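Local coordinates for protein 3-oxosteroid 1-dehydrogenase (Sterolibacterium denitrificans, PDB 7P18) that probably catalyses the FAD-dependent 1,2-dehydrogenation of 3-oxosteroids to 3-oxo-Delta(1)-steroids, passing the electrons to an acceptor, at residues 98-102 / 103-107; 137-140 / 141-144. One frame throughout, in Å; residues are numbered along the deposited sequence.

Interaction 1 (98-102 / 103-107); sequences VEYIN and ANMTL
Asn104 folds its side chain back onto Tyr100, one turn earlier in the helix. Its ND2 donates to Tyr100 O at 2.9 Å, in the carbonyl plane and on a lone pair. The bond is fairly straight, with an N-H...O angle of 157°, and the acceptor lies close to the Asn104 amide plane. CG of Tyr100 is anti to the backbone N (chi1 163°), which swings the ring toward the Asn104 amide. Ring atom CD1 of Tyr100 is 3.4 Å from Asn104 ND2, and the ring and amide planes are 33° apart. The other end of the amide, OD1, bonds a glycerol.

Backbone bonds close the last helical turn. Ala103 N reaches Glu99 O at 3.0 Å. Asn104 N bonds Ile101 O at 3.2 Å and bonds Tyr100 O only weakly. Tyr100 O therefore takes both a side-chain and a weak backbone donor. Met105 then leaves helical geometry.

Apolar contacts fill the inner side. Tyr100 CE2, across the ring from CD1, meets Met105 CE obliquely at 3.9 Å. Ile101 CG2 touches both Met105 SD and Leu107 CD2, each at 4.0 Å. The hydroxyl of Tyr100 bonds Asp28 OD2. Without the ring, as with an alanine here, Met105 CE is likely to lose its aromatic neighbour and Asp28 OD2 its hydroxyl partner.

This is the C-terminal end of helix 84-104. Tyr100, Ile101 and Met105 pack on helix 17-28, where Arg25 makes a cation-pi contact with the Tyr100 ring. Met105 and Leu107 also meet helix 208-222, and Leu107 reaches Pro134 of strand 131-138.

Interaction 2 (137-140 / 141-144); sequences FDAA and LLGD
Leu141 lies against Phe137 and Asp138 in a local turn contact, where strand 131-138 ends and the chain enters a short 3-10 segment. Three backbone bonds build the turn, each spanning three residues. Leu141 N donates to Asp138 O at 3.0 Å, Leu142 N to Ala139 O at 2.8 Å, and Gly143 N to Ala140 O at 3.0 Å. Gly143 has a positive phi of 49°, which favours glycine.

The Asp138 carboxylate holds the start of the turn. Its CG is anti to the backbone N (chi1 -174°), and OD1 accepts from Ala140 N at 3.2 Å, from above the carboxylate plane. The same oxygen forms a salt bridge with Arg204.

The Leu141 side chain lies against that of Asp138, crossing it at about a right angle. Leu141 CG lies 4.0 Å from Asp138 OD2, and Leu141 CD1 continues to Phe137 CZ at 4.0 Å. Leu142 points another way, its CB 3.2 Å from Ala139 O. It packs on helix 208-222, as does Phe137. One water donates to both Ala139 O and Gly143 O, at 2.7 Å for the latter, and so bridges Ala139 and Gly143.

The bond from Asp138 OD1 to Ala140 N defines an Asx turn. Here it leads a beta strand into 3-10 turns, away from the annotated sites.

Interactions 1 and 2 both end a secondary-structure element, one a helix and the other a strand. Their centres are about 17 Å apart, and they meet where Thr106 CG2 packs on Leu141 CD1 at 3.8 Å and on Phe137 CE1. Both also rest on helix 208-222. In interaction 1 Tyr100, Ile101, Met105 and Leu107 are buried; in interaction 2 Phe137, Ala139 and Leu142 are, while Leu141 is exposed. In the first, a side-chain amide donates to a backbone carbonyl at a helix end. In the second, a carboxylate accepts from a backbone N-H and also pairs with an arginine. The Leu107 side chain is about 13 Å from the FAD, whereas interaction 2 lies away from the annotated sites.

Interaction 1 (98-102 / 103-107)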
loop_
_atom_site.group_PDB
_atom_site.type_symbol
_atom_site.label_atom_id
_atom_site.label_comp_id
_atom_site.label_asym_id
_atom_site.label_seq_id
_atom_site.Cartn_x
_atom_site.Cartn_y
_atom_site.Cartn_z
ATOM N N VAL A 98 -4.986 -16.633 5.299
ATOM C CA VAL A 98 -4.053 -16.351 6.421
ATOM C C VAL A 98 -3.806 -17.617 7.244
ATOM O O VAL A 98 -2.640 -17.847 7.664
ATOM C CB VAL A 98 -4.515 -15.163 7.261
ATOM C CG1 VAL A 98 -3.760 -15.012 8.570
ATOM C CG2 VAL A 98 -4.375 -13.901 6.413
ATOM N N GLU A 99 -4.834 -18.429 7.506
ATOM C CA GLU A 99 -4.595 -19.689 8.265
ATOM C C GLU A 99 -3.639 -20.586 7.486
ATOM O O GLU A 99 -2.822 -21.259 8.133
ATOM C CB GLU A 99 -5.895 -20.453 8.532
ATOM C CG GLU A 99 -6.707 -19.834 9.634
ATOM C CD GLU A 99 -7.944 -20.659 10.000
ATOM O OE1 GLU A 99 -7.887 -21.898 9.919
ATOM O OE2 GLU A 99 -8.907 -20.056 10.410
ATOM N N TYR A 100 -3.748 -20.596 6.163
ATOM C CA TYR A 100 -2.894 -21.373 5.256
ATOM C C TYR A 100 -1.450 -20.897 5.399
ATOM O O TYR A 100 -0.561 -21.759 5.556
ATOM C CB TYR A 100 -3.352 -21.284 3.796
ATOM C CG TYR A 100 -2.308 -21.722 2.796
ATOM C CD1 TYR A 100 -1.891 -23.034 2.701
ATOM C CD2 TYR A 100 -1.685 -20.791 1.972
ATOM C CE1 TYR A 100 -0.878 -23.423 1.827
ATOM C CE2 TYR A 100 -0.689 -21.157 1.090
ATOM C CZ TYR A 100 -0.291 -22.477 0.993
ATOM O OH TYR A 100 0.693 -22.800 0.087
ATOM N N ILE A 101 -1.218 -19.588 5.329
ATOM C CA ILE A 101 0.146 -19.036 5.559
ATOM C C ILE A 101 0.653 -19.543 6.917
ATOM O O ILE A 101 1.772 -20.095 6.973
ATOM C CB ILE A 101 0.171 -17.504 5.488
ATOM C CG1 ILE A 101 -0.080 -17.005 4.064
ATOM C CG2 ILE A 101 1.498 -17.023 6.047
ATOM C CD1 ILE A 101 -0.125 -15.497 3.910
ATOM N N ASN A 102 -0.114 -19.321 7.985
ATOM C CA ASN A 102 0.361 -19.553 9.367
ATOM C C ASN A 102 0.694 -21.044 9.583
ATOM O O ASN A 102 1.680 -21.310 10.276
ATOM C CB ASN A 102 -0.626 -19.049 10.400
ATOM C CG ASN A 102 -0.639 -17.555 10.529
ATOM O OD1 ASN A 102 0.219 -16.875 9.954
ATOM N ND2 ASN A 102 -1.673 -17.048 11.193
ATOM N N ALA A 103 -0.045 -21.957 8.964
ATOM C CA ALA A 103 0.123 -23.418 9.179
ATOM C C ALA A 103 1.246 -23.945 8.268
ATOM O O ALA A 103 1.814 -24.965 8.603
ATOM C CB ALA A 103 -1.177 -24.153 8.946
ATOM N N ASN A 104 1.573 -23.282 7.152
ATOM C CA ASN A 104 2.435 -23.914 6.121
ATOM C C ASN A 104 3.700 -23.090 5.820
ATOM O O ASN A 104 4.385 -23.467 4.861
ATOM C CB ASN A 104 1.609 -24.196 4.873
ATOM C CG ASN A 104 0.500 -25.173 5.174
ATOM O OD1 ASN A 104 0.764 -26.361 5.249
ATOM N ND2 ASN A 104 -0.722 -24.695 5.378
ATOM N N MET A 105 3.999 -22.057 6.609
ATOM C CA MET A 105 5.128 -21.129 6.331
ATOM C C MET A 105 5.752 -20.672 7.634
ATOM O O MET A 105 5.052 -20.664 8.677
ATOM C CB MET A 105 4.649 -19.917 5.524
ATOM C CG MET A 105 4.000 -20.301 4.182
ATOM S SD MET A 105 3.654 -18.810 3.166
ATOM C CE MET A 105 2.808 -19.528 1.775
ATOM N N THR A 106 7.028 -20.258 7.581
ATOM C CA THR A 106 7.723 -19.617 8.715
ATOM C C THR A 106 7.099 -18.242 8.947
ATOM O O THR A 106 6.948 -17.816 10.114
ATOM C CB THR A 106 9.251 -19.600 8.510
ATOM O OG1 THR A 106 9.640 -20.963 8.403
ATOM C CG2 THR A 106 10.007 -19.004 9.668
ATOM N N LEU A 107 6.727 -17.568 7.867
ATOM C CA LEU A 107 5.952 -16.292 7.919
ATOM C C LEU A 107 4.700 -16.501 8.795
ATOM O O LEU A 107 4.042 -17.524 8.597
ATOM C CB LEU A 107 5.580 -15.931 6.485
ATOM C CG LEU A 107 4.710 -14.703 6.291
ATOM C CD1 LEU A 107 5.426 -13.459 6.800
ATOM C CD2 LEU A 107 4.361 -14.585 4.809
#

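Interaction 2 (137-140 / 141-144)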
loop_
_atom_site.group_PDB
_atom_site.type_symbol
_atom_site.label_atom_id
_atom_site.label_comp_id
_atom_site.label_asym_id
_atom_site.label_seq_id
_atom_site.Cartn_x
_atom_site.Cartn_y
_atom_site.Cartn_z
ATOM N N PHE A 137 10.595 -11.371 10.389
ATOM C CA PHE A 137 11.069 -12.556 9.659
ATOM C C PHE A 137 12.609 -12.511 9.596
ATOM O O PHE A 137 13.210 -11.418 9.371
ATOM C CB PHE A 137 10.444 -12.601 8.262
ATOM C CG PHE A 137 10.775 -13.864 7.530
ATOM C CD1 PHE A 137 10.013 -14.991 7.705
ATOM C CD2 PHE A 137 11.884 -13.939 6.708
ATOM C CE1 PHE A 137 10.341 -16.171 7.066
ATOM C CE2 PHE A 137 12.228 -15.119 6.086
ATOM C CZ PHE A 137 11.438 -16.233 6.255
ATOM N N ASP A 138 13.210 -13.691 9.734
ATOM C CA ASP A 138 14.678 -13.932 9.742
ATOM C C ASP A 138 15.184 -14.107 8.313
ATOM O O ASP A 138 15.057 -15.215 7.788
ATOM C CB ASP A 138 14.980 -15.187 10.561
ATOM C CG ASP A 138 16.462 -15.452 10.766
ATOM O OD1 ASP A 138 17.287 -14.570 10.404
ATOM O OD2 ASP A 138 16.746 -16.514 11.320
ATOM N N ALA A 139 15.710 -13.036 7.704
ATOM C CA ALA A 139 16.283 -13.039 6.334
ATOM C C ALA A 139 17.437 -14.043 6.189
ATOM O O ALA A 139 17.701 -14.490 5.031
ATOM C CB ALA A 139 16.739 -11.646 5.989
ATOM N N ALA A 140 18.115 -14.428 7.279
ATOM C CA ALA A 140 19.186 -15.456 7.200
ATOM C C ALA A 140 18.610 -16.732 6.597
ATOM O O ALA A 140 19.340 -17.419 5.863
ATOM C CB ALA A 140 19.815 -15.715 8.555
ATOM N N LEU A 141 17.310 -17.017 6.804
ATOM C CA LEU A 141 16.677 -18.251 6.243
ATOM C C LEU A 141 16.662 -18.206 4.715
ATOM O O LEU A 141 16.491 -19.268 4.083
ATOM C CB LEU A 141 15.257 -18.421 6.795
ATOM C CG LEU A 141 15.123 -18.535 8.312
ATOM C CD1 LEU A 141 13.652 -18.468 8.720
ATOM C CD2 LEU A 141 15.734 -19.824 8.831
ATOM N N LEU A 142 16.859 -17.036 4.098
ATOM C CA LEU A 142 16.889 -16.929 2.620
ATOM C C LEU A 142 18.245 -17.362 2.024
ATOM O O LEU A 142 18.297 -17.534 0.786
ATOM C CB LEU A 142 16.575 -15.486 2.232
ATOM C CG LEU A 142 15.153 -15.039 2.574
ATOM C CD1 LEU A 142 15.049 -13.542 2.404
ATOM C CD2 LEU A 142 14.145 -15.784 1.706
ATOM N N GLY A 143 19.298 -17.489 2.834
ATOM C CA GLY A 143 20.673 -17.636 2.316
ATOM C C GLY A 143 20.962 -16.569 1.264
ATOM O O GLY A 143 20.603 -15.382 1.485
ATOM N N ASP A 144 21.519 -16.976 0.120
ATOM C CA ASP A 144 22.010 -16.039 -0.920
ATOM C C ASP A 144 20.833 -15.305 -1.586
ATOM O O ASP A 144 21.084 -14.244 -2.174
ATOM C CB ASP A 144 22.887 -16.759 -1.943
ATOM C CG ASP A 144 24.195 -17.261 -1.360
ATOM O OD1 ASP A 144 24.765 -16.582 -0.484
ATOM O OD2 ASP A 144 24.618 -18.333 -1.784
HETATM O O HOH W 1 20.625 -14.522 4.049
#